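Local structure of dTDP-4-amino-4,6-dideoxyglucose formyltransferase (Shewanella sp. FDAARGOS_354, 6V2T) at residues P34-S37 with F38-L42; A44-A47 with D48-Q51; A86-V89 with E90-L94; T170-N173 with V174-V178; S213-K216 with A217-L221. The protein probably transfers a formyl group from a folate cofactor to the sugar amine of dTDP-4-amino-4,6-dideoxyglucose, a step linked to O-antigen lipopolysaccharide synthesis. One frame throughout, in Å; residues are numbered along the deposited sequence.

Overall arrangement
All five contacts are local, each within one unbroken run of chain, so they follow in series and none nests in or crosses another. From the N terminus, contact 1 lies in helix 33-45 of the unit formed by strand 24-30, that helix and strand 53-60; contact 2 follows directly, turning the helix end toward strand 53-60. Contact 3 closes helix 82-91 and hands the chain to strand 94-98. Contact 4 starts helix 171-194, whose later turns pack on contact 1; centres of contacts 1 and 4 are about 19 Å apart. Contact 5 covers the last turn of helix 212-219 in the C-terminal part, and contacts 4 and 5 both reach the nucleotide sugar.

Contact 1: P34-S37 with F38-L42; sequences PLVS and FIQNL
Val36 and Gln40, one helical turn apart, run side by side and point the same way. The Val36 methyl CG1 is anti to its own backbone N (chi1 170°), which sets it against the flat end of the glutamine: Val36 CG1 lies 4.0 Å from Gln40 CD. Gln40 leaves the helix with CG beside its backbone N and stretches out beyond it, and Leu74 and Tyr57 also touch this side chain. On the next face, Ile39 drapes its CG1 branch over the preceding turn, with Ile39 CG1 3.3 Å from Leu35 O. Phe38 behaves differently. Its CB sits 3.2 Å from Pro34 O, but CG turns anti to the backbone N (chi1 177°) and carries the ring off toward Met183 and Lys187 of helix 171-194. Beneath these side chains the backbone ladder is regular; the bond from Gln40 N to Val36 O, 2.8 Å long, is almost straight at 178°. The chemistry implies a division of labour: the carbonyls of Pro34 to Ser37 are taken up by the amides of Phe38 to Asn41, while apolar side chains face strands 24-30 and 53-60 (Ile39) and helix 171-194 (Phe38).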
# COMPACT_ATOMS: atom_id res chain seq x y z
N PRO B 34 -22.50 0.36 -7.48
CA PRO B 34 -22.92 0.37 -6.07
C PRO B 34 -24.18 1.23 -5.81
O PRO B 34 -25.10 0.70 -5.22
CB PRO B 34 -21.68 0.89 -5.33
CG PRO B 34 -20.53 0.44 -6.21
CD PRO B 34 -21.05 0.60 -7.62
N LEU B 35 -24.22 2.48 -6.28
CA LEU B 35 -25.40 3.39 -6.17
C LEU B 35 -26.64 2.81 -6.87
O LEU B 35 -27.69 2.76 -6.24
CB LEU B 35 -25.08 4.77 -6.77
CG LEU B 35 -24.57 5.81 -5.78
CD1 LEU B 35 -24.66 7.21 -6.40
CD2 LEU B 35 -25.33 5.77 -4.46
N VAL B 36 -26.56 2.49 -8.16
CA VAL B 36 -27.70 1.96 -8.96
C VAL B 36 -28.30 0.78 -8.21
O VAL B 36 -29.52 0.80 -7.90
CB VAL B 36 -27.26 1.54 -10.37
CG1 VAL B 36 -28.37 0.77 -11.09
CG2 VAL B 36 -26.83 2.72 -11.21
N SER B 37 -27.48 -0.24 -7.97
CA SER B 37 -27.91 -1.48 -7.28
C SER B 37 -28.58 -1.10 -5.95
O SER B 37 -29.68 -1.59 -5.69
CB SER B 37 -26.74 -2.42 -7.11
OG SER B 37 -27.11 -3.51 -6.29
N PHE B 38 -27.98 -0.21 -5.17
CA PHE B 38 -28.54 0.26 -3.88
C PHE B 38 -29.88 0.98 -4.10
O PHE B 38 -30.81 0.74 -3.33
CB PHE B 38 -27.56 1.18 -3.16
CG PHE B 38 -28.12 1.73 -1.88
CD1 PHE B 38 -28.65 3.00 -1.84
CD2 PHE B 38 -28.15 0.94 -0.74
CE1 PHE B 38 -29.17 3.50 -0.66
CE2 PHE B 38 -28.69 1.44 0.43
CZ PHE B 38 -29.18 2.73 0.47
N ILE B 39 -30.00 1.81 -5.14
CA ILE B 39 -31.23 2.61 -5.39
C ILE B 39 -32.35 1.65 -5.82
O ILE B 39 -33.47 1.73 -5.28
CB ILE B 39 -30.99 3.73 -6.42
CG1 ILE B 39 -30.15 4.87 -5.84
CG2 ILE B 39 -32.31 4.24 -6.98
CD1 ILE B 39 -29.64 5.84 -6.89
N GLN B 40 -32.04 0.73 -6.73
CA GLN B 40 -32.99 -0.32 -7.17
C GLN B 40 -33.61 -1.03 -5.96
O GLN B 40 -34.85 -1.11 -5.90
CB GLN B 40 -32.30 -1.27 -8.14
CG GLN B 40 -32.34 -0.73 -9.56
CD GLN B 40 -31.54 -1.53 -10.54
OE1 GLN B 40 -30.69 -2.35 -10.17
NE2 GLN B 40 -31.76 -1.25 -11.82
N ASN B 41 -32.78 -1.51 -5.05
CA ASN B 41 -33.23 -2.16 -3.80
C ASN B 41 -34.07 -1.15 -2.99
O ASN B 41 -35.17 -1.51 -2.56
CB ASN B 41 -32.07 -2.73 -2.99
CG ASN B 41 -32.57 -3.52 -1.81
OD1 ASN B 41 -33.29 -4.51 -2.00
ND2 ASN B 41 -32.28 -3.05 -0.62
N LEU B 42 -33.59 0.08 -2.80
CA LEU B 42 -34.27 1.11 -1.96
C LEU B 42 -35.70 1.34 -2.46
O LEU B 42 -36.59 1.61 -1.62
CB LEU B 42 -33.49 2.42 -2.04
CG LEU B 42 -33.21 3.12 -0.72
CD1 LEU B 42 -32.73 4.54 -0.98
CD2 LEU B 42 -34.41 3.11 0.20

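Contact 2: A44-A47 with D48-Q51; sequences AVNA and DKFQ
Phe50 holds CG beside its own backbone N (chi1 -67°), and this torsion brings the phenyl ring to Asn46 CB, 3.6 Å from Phe50 CE1. Asn46 has a similar first torsion (chi1 -81°), which turns its amide back along helix 33-45, where ND2 is hydrogen-bonded to Leu42 O. Asn46 is where the chain leaves helical geometry, so the side chain covers the end of the helix it has just left. The Lys49 chain, bent at chi2 and chi4, passes the other end of that amide at an angle, with Lys49 CG 3.7 Å from Asn46 OD1; this is contact with the lysine's methylene groups.

Residues 46-49 form a type I turn, with Ala47 and Asp48 at its corners, closed by the bond from Lys49 N to Asn46 O at 2.7 Å. The donor stands 42° out of the carbonyl plane and so is not on a lone pair. One residue on, the bond from Phe50 N to Ala47 O is weak, at 3.4 Å. Asp48 folds inward, and its carboxylate oxygen OD1 comes within 3.3 Å of Asn46 C, the carbonyl carbon. Lys49 CB lies over the centre of one face of the Phe50 ring.

Most of this turn is on the surface, with Ala47, Asp48 and Lys49 toward solvent and Phe50 as its buried member. The turn joins the C-terminal end of helix 33-45 to strand 53-60, and Phe50 reaches into the fold to meet the ring of Phe55 on that strand edge-to-face.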
# COMPACT_ATOMS: atom_id res chain seq x y z
N ALA B 44 -37.72 -0.88 -4.22
CA ALA B 44 -38.43 -2.09 -3.71
C ALA B 44 -38.88 -1.87 -2.26
O ALA B 44 -40.06 -2.05 -2.00
CB ALA B 44 -37.56 -3.31 -3.85
N VAL B 45 -37.98 -1.48 -1.35
CA VAL B 45 -38.24 -1.40 0.12
C VAL B 45 -39.25 -0.28 0.44
O VAL B 45 -39.94 -0.37 1.50
CB VAL B 45 -36.93 -1.20 0.92
CG1 VAL B 45 -37.16 -0.68 2.33
CG2 VAL B 45 -36.10 -2.48 0.97
N ASN B 46 -39.30 0.77 -0.39
CA ASN B 46 -40.24 1.92 -0.26
C ASN B 46 -41.41 1.72 -1.24
O ASN B 46 -42.06 2.74 -1.57
CB ASN B 46 -39.57 3.28 -0.56
CG ASN B 46 -38.78 3.87 0.59
OD1 ASN B 46 -39.30 4.68 1.35
ND2 ASN B 46 -37.50 3.53 0.69
N ALA B 47 -41.68 0.50 -1.73
CA ALA B 47 -42.66 0.24 -2.82
C ALA B 47 -44.07 0.68 -2.42
O ALA B 47 -44.91 0.87 -3.32
CB ALA B 47 -42.65 -1.21 -3.23
N ASP B 48 -44.32 0.83 -1.11
CA ASP B 48 -45.60 1.31 -0.52
C ASP B 48 -45.73 2.83 -0.71
O ASP B 48 -46.82 3.37 -0.43
CB ASP B 48 -45.70 0.93 0.97
CG ASP B 48 -44.60 1.50 1.85
OD1 ASP B 48 -43.45 1.59 1.38
OD2 ASP B 48 -44.90 1.84 3.02
N LYS B 49 -44.64 3.51 -1.11
CA LYS B 49 -44.60 4.98 -1.32
C LYS B 49 -44.67 5.26 -2.82
O LYS B 49 -44.92 6.42 -3.17
CB LYS B 49 -43.30 5.60 -0.79
CG LYS B 49 -42.89 5.20 0.62
CD LYS B 49 -43.22 6.24 1.66
CE LYS B 49 -42.45 6.05 2.95
NZ LYS B 49 -41.93 7.34 3.45
N PHE B 50 -44.44 4.26 -3.66
CA PHE B 50 -44.10 4.43 -5.10
C PHE B 50 -45.08 3.67 -5.98
O PHE B 50 -44.74 3.39 -7.14
CB PHE B 50 -42.65 4.00 -5.39
CG PHE B 50 -41.59 4.87 -4.77
CD1 PHE B 50 -40.45 4.31 -4.20
CD2 PHE B 50 -41.70 6.25 -4.73
CE1 PHE B 50 -39.47 5.10 -3.62
CE2 PHE B 50 -40.72 7.04 -4.16
CZ PHE B 50 -39.60 6.47 -3.59
N GLN B 51 -46.28 3.42 -5.45
CA GLN B 51 -47.43 2.86 -6.20
C GLN B 51 -47.51 3.52 -7.57
O GLN B 51 -47.64 2.79 -8.57
CB GLN B 51 -48.74 3.07 -5.41
CG GLN B 51 -49.59 1.82 -5.26
CD GLN B 51 -48.96 0.77 -4.37
OE1 GLN B 51 -49.28 -0.41 -4.46
NE2 GLN B 51 -48.06 1.20 -3.49

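Contact 3: A86-V89 with E90-L94; sequences AHIV and EHYEL
The ring of Tyr92 has the backbone of Ile88 at its edge, with Ile88 CA in the ring plane 3.8 Å from Tyr92 CD2. Over one face, offset toward the rim, lies CD2 of His91. This is the C-terminal end of helix 82-91, where the chain drops into parallel strand 94-98 of the Rossmann-like formyltransferase domain. Two more flat groups stand on the outer side of the turn: the rings of His87 and His91 project the same way, their planes inclined at 36° and their centroids 5.3 Å apart, an oblique pairing. His87 NE2 comes within 3.9 Å of His91 CB.

Ile88 supplies the aliphatic partner. Its CG2 methyl, anti to the backbone N, touches the ring, 4.2 Å from Tyr92 CD2. The same tyrosine packs on His25 and Leu27 of strand 24-30, and its hydroxyl is hydrogen-bonded to Asp56, so a buried ring carries a satisfied polar end.

Backbone bonds close the helix around this packing. His91 N bonds to His87 O and more weakly to Ile88 O, which also takes a good bond from Tyr92 N at 2.8 Å, two donors on one oxygen as the spiral ends. Beyond it, one water donates to two carbonyls at once, 2.6 Å from Val89 O and 2.5 Å from Tyr92 O.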
# COMPACT_ATOMS: atom_id res chain seq x y z
N ALA B 86 -34.76 15.41 -26.00
CA ALA B 86 -36.19 15.53 -26.36
C ALA B 86 -36.96 14.39 -25.70
O ALA B 86 -38.00 14.67 -25.06
CB ALA B 86 -36.37 15.54 -27.86
N HIS B 87 -36.47 13.15 -25.80
CA HIS B 87 -37.15 11.98 -25.19
C HIS B 87 -37.28 12.21 -23.68
O HIS B 87 -38.36 11.92 -23.13
CB HIS B 87 -36.44 10.64 -25.46
CG HIS B 87 -37.18 9.48 -24.89
ND1 HIS B 87 -36.60 8.56 -24.06
CD2 HIS B 87 -38.49 9.15 -24.96
CE1 HIS B 87 -37.50 7.67 -23.67
NE2 HIS B 87 -38.66 8.02 -24.20
N ILE B 88 -36.22 12.70 -23.02
CA ILE B 88 -36.27 12.83 -21.53
C ILE B 88 -37.34 13.88 -21.20
O ILE B 88 -38.24 13.58 -20.35
CB ILE B 88 -34.89 13.19 -20.93
CG1 ILE B 88 -33.86 12.08 -21.14
CG2 ILE B 88 -35.03 13.51 -19.45
CD1 ILE B 88 -32.44 12.59 -21.13
N VAL B 89 -37.25 15.04 -21.85
CA VAL B 89 -38.17 16.19 -21.63
C VAL B 89 -39.60 15.74 -21.93
O VAL B 89 -40.51 16.14 -21.19
CB VAL B 89 -37.79 17.41 -22.49
CG1 VAL B 89 -38.86 18.47 -22.39
CG2 VAL B 89 -36.43 17.98 -22.11
N GLU B 90 -39.78 14.95 -22.99
CA GLU B 90 -41.06 14.33 -23.40
C GLU B 90 -41.62 13.43 -22.29
O GLU B 90 -42.79 13.58 -21.96
CB GLU B 90 -40.84 13.59 -24.72
CG GLU B 90 -42.01 12.74 -25.18
CD GLU B 90 -43.32 13.50 -25.34
OE1 GLU B 90 -43.27 14.75 -25.47
OE2 GLU B 90 -44.38 12.85 -25.33
N HIS B 91 -40.82 12.53 -21.72
CA HIS B 91 -41.31 11.32 -21.01
C HIS B 91 -41.18 11.41 -19.49
O HIS B 91 -41.94 10.71 -18.79
CB HIS B 91 -40.54 10.09 -21.54
CG HIS B 91 -41.22 8.79 -21.25
ND1 HIS B 91 -42.17 8.24 -22.10
CD2 HIS B 91 -41.10 7.94 -20.20
CE1 HIS B 91 -42.60 7.10 -21.58
NE2 HIS B 91 -41.96 6.90 -20.42
N TYR B 92 -40.23 12.17 -18.95
CA TYR B 92 -39.91 12.09 -17.50
C TYR B 92 -40.34 13.35 -16.76
O TYR B 92 -40.19 14.47 -17.23
CB TYR B 92 -38.42 11.78 -17.32
CG TYR B 92 -38.06 10.39 -17.78
CD1 TYR B 92 -38.31 9.29 -16.98
CD2 TYR B 92 -37.49 10.18 -19.03
CE1 TYR B 92 -37.99 8.01 -17.40
CE2 TYR B 92 -37.16 8.90 -19.46
CZ TYR B 92 -37.42 7.82 -18.65
OH TYR B 92 -37.10 6.56 -19.06
N GLU B 93 -40.83 13.16 -15.54
CA GLU B 93 -41.17 14.29 -14.64
C GLU B 93 -39.94 14.71 -13.83
O GLU B 93 -39.90 15.86 -13.31
CB GLU B 93 -42.32 13.88 -13.72
CG GLU B 93 -43.66 13.91 -14.42
CD GLU B 93 -43.86 12.87 -15.51
OE1 GLU B 93 -43.58 11.66 -15.27
OE2 GLU B 93 -44.29 13.26 -16.58
N LEU B 94 -39.00 13.79 -13.63
CA LEU B 94 -37.79 14.01 -12.79
C LEU B 94 -36.61 13.22 -13.34
O LEU B 94 -36.79 12.04 -13.64
CB LEU B 94 -38.10 13.56 -11.36
CG LEU B 94 -36.90 13.53 -10.42
CD1 LEU B 94 -36.37 14.96 -10.20
CD2 LEU B 94 -37.26 12.89 -9.08
O HOH W 1 -40.14 16.54 -18.69

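Contact 4: T170-N173 with V174-V178; sequences TSLN and VYERV. With NA (sodium ion), chain J; 0FX (dTDP-4-amino-4,6-dideoxyglucose), chain G.
Tyr175 rises from CB, 3.3 Å from Ser171 O, in the first turns of helix 171-194, which a capping box between Thr170 and Asn173 opens. With CG anti to the backbone N (chi1 -176°), its ring heads for the nucleotide sugar. Over one face sits the ligand's C4, above the ring centre; on that same face, ligand O3 is 3.7 Å from Tyr175 CD1. CZ meets ligand C5, and the tip, OH, donates to phosphate oxygen O4P at 3.0 Å. The tyrosine thus touches both the deoxyribose and the diphosphate, alongside pocket residues such as Asn32 and Gln131.

In the box, Asn173 N bonds to Thr170 OG1 and Thr170 N returns to Asn173 OD1, both nearly straight. That same OD1 binds the sodium ion, which Trp168 O, Ala263 O and two waters also coordinate, so one oxygen serves cap and metal together. The Arg177 guanidinium lies with a face over Asn173 O, while its salt bridge runs to Asp169. On the exposed side Leu172 CD1 touches Glu176 OE2 at 3.6 Å. A water joins two side chains there, accepting from Asn173 ND2 at 3.1 Å and donating to Glu176 OE1 at 2.7 Å.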
# COMPACT_ATOMS: atom_id res chain seq x y z
N THR B 170 -6.71 7.29 3.55
CA THR B 170 -6.46 7.45 2.10
C THR B 170 -7.73 7.97 1.44
O THR B 170 -8.81 8.01 2.07
CB THR B 170 -6.05 6.12 1.46
OG1 THR B 170 -7.15 5.22 1.64
CG2 THR B 170 -4.80 5.57 2.10
N SER B 171 -7.61 8.32 0.17
CA SER B 171 -8.77 8.55 -0.71
C SER B 171 -9.78 7.41 -0.56
O SER B 171 -10.98 7.71 -0.48
CB SER B 171 -8.34 8.71 -2.12
OG SER B 171 -9.47 8.74 -2.95
N LEU B 172 -9.34 6.15 -0.54
CA LEU B 172 -10.29 5.01 -0.54
C LEU B 172 -11.07 5.03 0.79
O LEU B 172 -12.28 4.87 0.76
CB LEU B 172 -9.52 3.71 -0.74
CG LEU B 172 -10.36 2.43 -0.64
CD1 LEU B 172 -11.43 2.41 -1.71
CD2 LEU B 172 -9.47 1.19 -0.72
N ASN B 173 -10.38 5.21 1.89
CA ASN B 173 -11.01 5.29 3.23
C ASN B 173 -12.09 6.38 3.22
O ASN B 173 -13.23 6.09 3.62
CB ASN B 173 -9.99 5.55 4.34
CG ASN B 173 -8.90 4.51 4.46
OD1 ASN B 173 -7.77 4.87 4.75
ND2 ASN B 173 -9.24 3.24 4.28
N VAL B 174 -11.79 7.61 2.79
CA VAL B 174 -12.80 8.71 2.83
C VAL B 174 -13.94 8.36 1.85
O VAL B 174 -15.09 8.59 2.20
CB VAL B 174 -12.20 10.09 2.52
CG1 VAL B 174 -13.26 11.16 2.71
CG2 VAL B 174 -10.99 10.39 3.39
N TYR B 175 -13.62 7.89 0.65
CA TYR B 175 -14.63 7.61 -0.39
C TYR B 175 -15.66 6.61 0.16
O TYR B 175 -16.87 6.84 -0.03
CB TYR B 175 -13.99 7.05 -1.64
CG TYR B 175 -14.97 6.83 -2.76
CD1 TYR B 175 -15.50 7.91 -3.45
CD2 TYR B 175 -15.34 5.56 -3.15
CE1 TYR B 175 -16.37 7.73 -4.51
CE2 TYR B 175 -16.18 5.36 -4.22
CZ TYR B 175 -16.70 6.45 -4.90
OH TYR B 175 -17.54 6.24 -5.94
N GLU B 176 -15.20 5.56 0.83
CA GLU B 176 -16.12 4.53 1.34
C GLU B 176 -17.04 5.15 2.40
O GLU B 176 -18.19 4.77 2.45
CB GLU B 176 -15.34 3.32 1.87
CG GLU B 176 -14.77 2.47 0.75
CD GLU B 176 -13.93 1.26 1.16
OE1 GLU B 176 -13.46 1.17 2.32
OE2 GLU B 176 -13.68 0.46 0.28
N ARG B 177 -16.52 6.04 3.25
CA ARG B 177 -17.30 6.70 4.31
C ARG B 177 -18.34 7.62 3.65
O ARG B 177 -19.49 7.64 4.06
CB ARG B 177 -16.32 7.38 5.26
CG ARG B 177 -16.94 7.93 6.54
CD ARG B 177 -15.92 8.58 7.45
NE ARG B 177 -14.79 7.71 7.71
CZ ARG B 177 -13.50 7.97 7.48
NH1 ARG B 177 -13.07 9.12 7.00
NH2 ARG B 177 -12.62 7.02 7.72
N VAL B 178 -17.96 8.30 2.57
CA VAL B 178 -18.88 9.15 1.77
C VAL B 178 -19.97 8.27 1.17
O VAL B 178 -21.17 8.63 1.34
CB VAL B 178 -18.13 9.97 0.70
CG1 VAL B 178 -19.08 10.63 -0.28
CG2 VAL B 178 -17.24 11.00 1.36
NA NA J . -5.91 4.37 6.25
O4P 0FX G . -17.41 8.48 -7.90
P2 0FX G . -17.60 7.69 -9.20
O3P 0FX G . -18.96 7.08 -9.32
O1G 0FX G . -17.48 8.82 -10.28
C1G 0FX G . -18.55 8.97 -11.22
C2G 0FX G . -17.87 9.14 -12.56
O2G 0FX G . -17.06 8.02 -12.96
C3G 0FX G . -16.97 10.37 -12.45
O3G 0FX G . -16.42 10.60 -13.75
C4G 0FX G . -17.75 11.59 -11.91
N4A 0FX G . -16.79 12.65 -11.57
C5G 0FX G . -18.59 11.32 -10.66
C6G 0FX G . -19.50 12.53 -10.35
O5G 0FX G . -19.34 10.13 -10.87
OPP 0FX G . -16.68 6.32 -9.59
P 0FX G . -15.21 6.66 -10.04
O1P 0FX G . -15.01 7.49 -11.22
O2P 0FX G . -14.55 5.35 -10.37
O5 0FX G . -14.30 7.17 -8.86
C5 0FX G . -14.43 6.64 -7.56
C4 0FX G . -13.12 6.96 -6.82
O4 0FX G . -12.02 6.22 -7.35
C3 0FX G . -12.65 8.42 -6.96
O3 0FX G . -13.34 9.30 -6.09
C2 0FX G . -11.12 8.35 -6.73
C1 0FX G . -10.82 6.92 -7.24
N11 0FX G . -10.20 6.99 -8.56
C61 0FX G . -10.90 6.79 -9.70
C51 0FX G . -10.23 6.85 -10.92
C5A 0FX G . -11.00 6.64 -12.22
C21 0FX G . -8.88 7.23 -8.58
O21 0FX G . -8.23 7.42 -7.41
N31 0FX G . -8.20 7.30 -9.75
C41 0FX G . -8.85 7.11 -10.92
O41 0FX G . -8.15 7.25 -12.09
O HOH W 2 -12.13 2.26 4.44
O HOH W 3 -7.47 3.29 7.47
O HOH W 4 -4.82 3.03 4.53

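Contact 5: S213-K216 with A217-L221; sequences SDFK and ALCKL
Cys219 sets its sulfur over one face of the Phe215 ring, a sulfur-aromatic contact and the tight part of the last turn of helix 212-219. SG stands 3.9 Å from the centroid of the Phe215 ring and 23° off its normal, displaced toward the rim where CE2 and CZ lie. Two torsions make the meeting: Phe215 CG is anti to the backbone N (chi1 175°), swinging the ring along the helix, while Cys219 SG stays beside its own backbone N (chi1 -82°). The helix turn itself brings Cys219 CB past a carbonyl three residues back, 3.2 Å from Lys216 O. Phe129 meets the phenyl ring edge-to-face, Val132 and Leu239 touch it, and the bound nucleotide sugar reaches it too. Next to this pair, Leu218 CB approaches Phe215 O at 3.4 Å and its side chain turns to Phe133 and Ile136 of helix 130-137.

The solvent side is plainer. Ser213, Lys216 and Ala217 are exposed, and Lys216 runs outward as an extended chain. Asp214 bends back, its OD2 accepting from Gly211 N shortly before the helix.

Backbone bonding slackens along this turn: Leu218 N bonds to Asp214 O at 3.1 Å, but Cys219 N divides itself between Phe215 O and Lys216 O, both bonds weak. The result is an amphipathic last turn in the C-terminal region, with its buried face, carrying Phe215 and Cys219, forming part of the surroundings of the nucleotide-sugar site.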
# COMPACT_ATOMS: atom_id res chain seq x y z
N SER B 213 -8.18 17.79 -14.99
CA SER B 213 -6.78 18.19 -15.24
C SER B 213 -6.10 18.65 -13.93
O SER B 213 -4.87 18.50 -13.80
CB SER B 213 -6.72 19.22 -16.35
OG SER B 213 -7.30 20.44 -15.93
N ASP B 214 -6.86 19.14 -12.95
CA ASP B 214 -6.27 19.50 -11.63
C ASP B 214 -5.84 18.18 -10.96
O ASP B 214 -4.75 18.15 -10.41
CB ASP B 214 -7.23 20.37 -10.83
CG ASP B 214 -7.62 21.60 -11.63
OD1 ASP B 214 -6.71 22.34 -12.05
OD2 ASP B 214 -8.81 21.76 -11.91
N PHE B 215 -6.66 17.13 -11.04
CA PHE B 215 -6.32 15.81 -10.45
C PHE B 215 -5.03 15.30 -11.11
O PHE B 215 -4.08 14.98 -10.41
CB PHE B 215 -7.47 14.82 -10.61
CG PHE B 215 -7.12 13.43 -10.13
CD1 PHE B 215 -6.96 13.18 -8.78
CD2 PHE B 215 -6.86 12.41 -11.03
CE1 PHE B 215 -6.59 11.92 -8.34
CE2 PHE B 215 -6.54 11.14 -10.58
CZ PHE B 215 -6.40 10.89 -9.23
N LYS B 216 -5.01 15.25 -12.45
CA LYS B 216 -3.85 14.78 -13.24
C LYS B 216 -2.58 15.55 -12.86
O LYS B 216 -1.54 14.90 -12.66
CB LYS B 216 -4.17 14.86 -14.73
CG LYS B 216 -5.21 13.85 -15.16
CD LYS B 216 -5.54 13.83 -16.64
CE LYS B 216 -6.28 12.56 -17.02
NZ LYS B 216 -6.99 12.71 -18.31
N ALA B 217 -2.66 16.86 -12.65
CA ALA B 217 -1.51 17.69 -12.22
C ALA B 217 -1.00 17.24 -10.84
O ALA B 217 0.24 17.14 -10.67
CB ALA B 217 -1.84 19.16 -12.22
N LEU B 218 -1.89 16.99 -9.87
CA LEU B 218 -1.50 16.57 -8.50
C LEU B 218 -0.73 15.26 -8.58
O LEU B 218 0.14 15.01 -7.72
CB LEU B 218 -2.73 16.32 -7.63
CG LEU B 218 -3.27 17.49 -6.83
CD1 LEU B 218 -4.46 17.01 -6.02
CD2 LEU B 218 -2.19 18.09 -5.94
N CYS B 219 -1.06 14.46 -9.58
CA CYS B 219 -0.57 13.07 -9.72
C CYS B 219 0.92 13.10 -10.07
O CYS B 219 1.61 12.19 -9.66
CB CYS B 219 -1.37 12.31 -10.77
SG CYS B 219 -2.93 11.64 -10.12
N LYS B 220 1.38 14.14 -10.77
CA LYS B 220 2.78 14.27 -11.24
C LYS B 220 3.62 14.77 -10.07
O LYS B 220 3.55 15.97 -9.73
CB LYS B 220 2.89 15.19 -12.46
CG LYS B 220 4.30 15.27 -13.04
CD LYS B 220 4.43 16.12 -14.29
CE LYS B 220 5.89 16.43 -14.57
NZ LYS B 220 6.04 17.30 -15.76
N LEU B 221 4.35 13.86 -9.44
CA LEU B 221 5.14 14.21 -8.23
C LEU B 221 6.40 14.96 -8.66
O LEU B 221 6.97 14.61 -9.69
CB LEU B 221 5.50 12.92 -7.50
CG LEU B 221 4.31 12.08 -7.06
CD1 LEU B 221 4.82 10.82 -6.37
CD2 LEU B 221 3.39 12.87 -6.14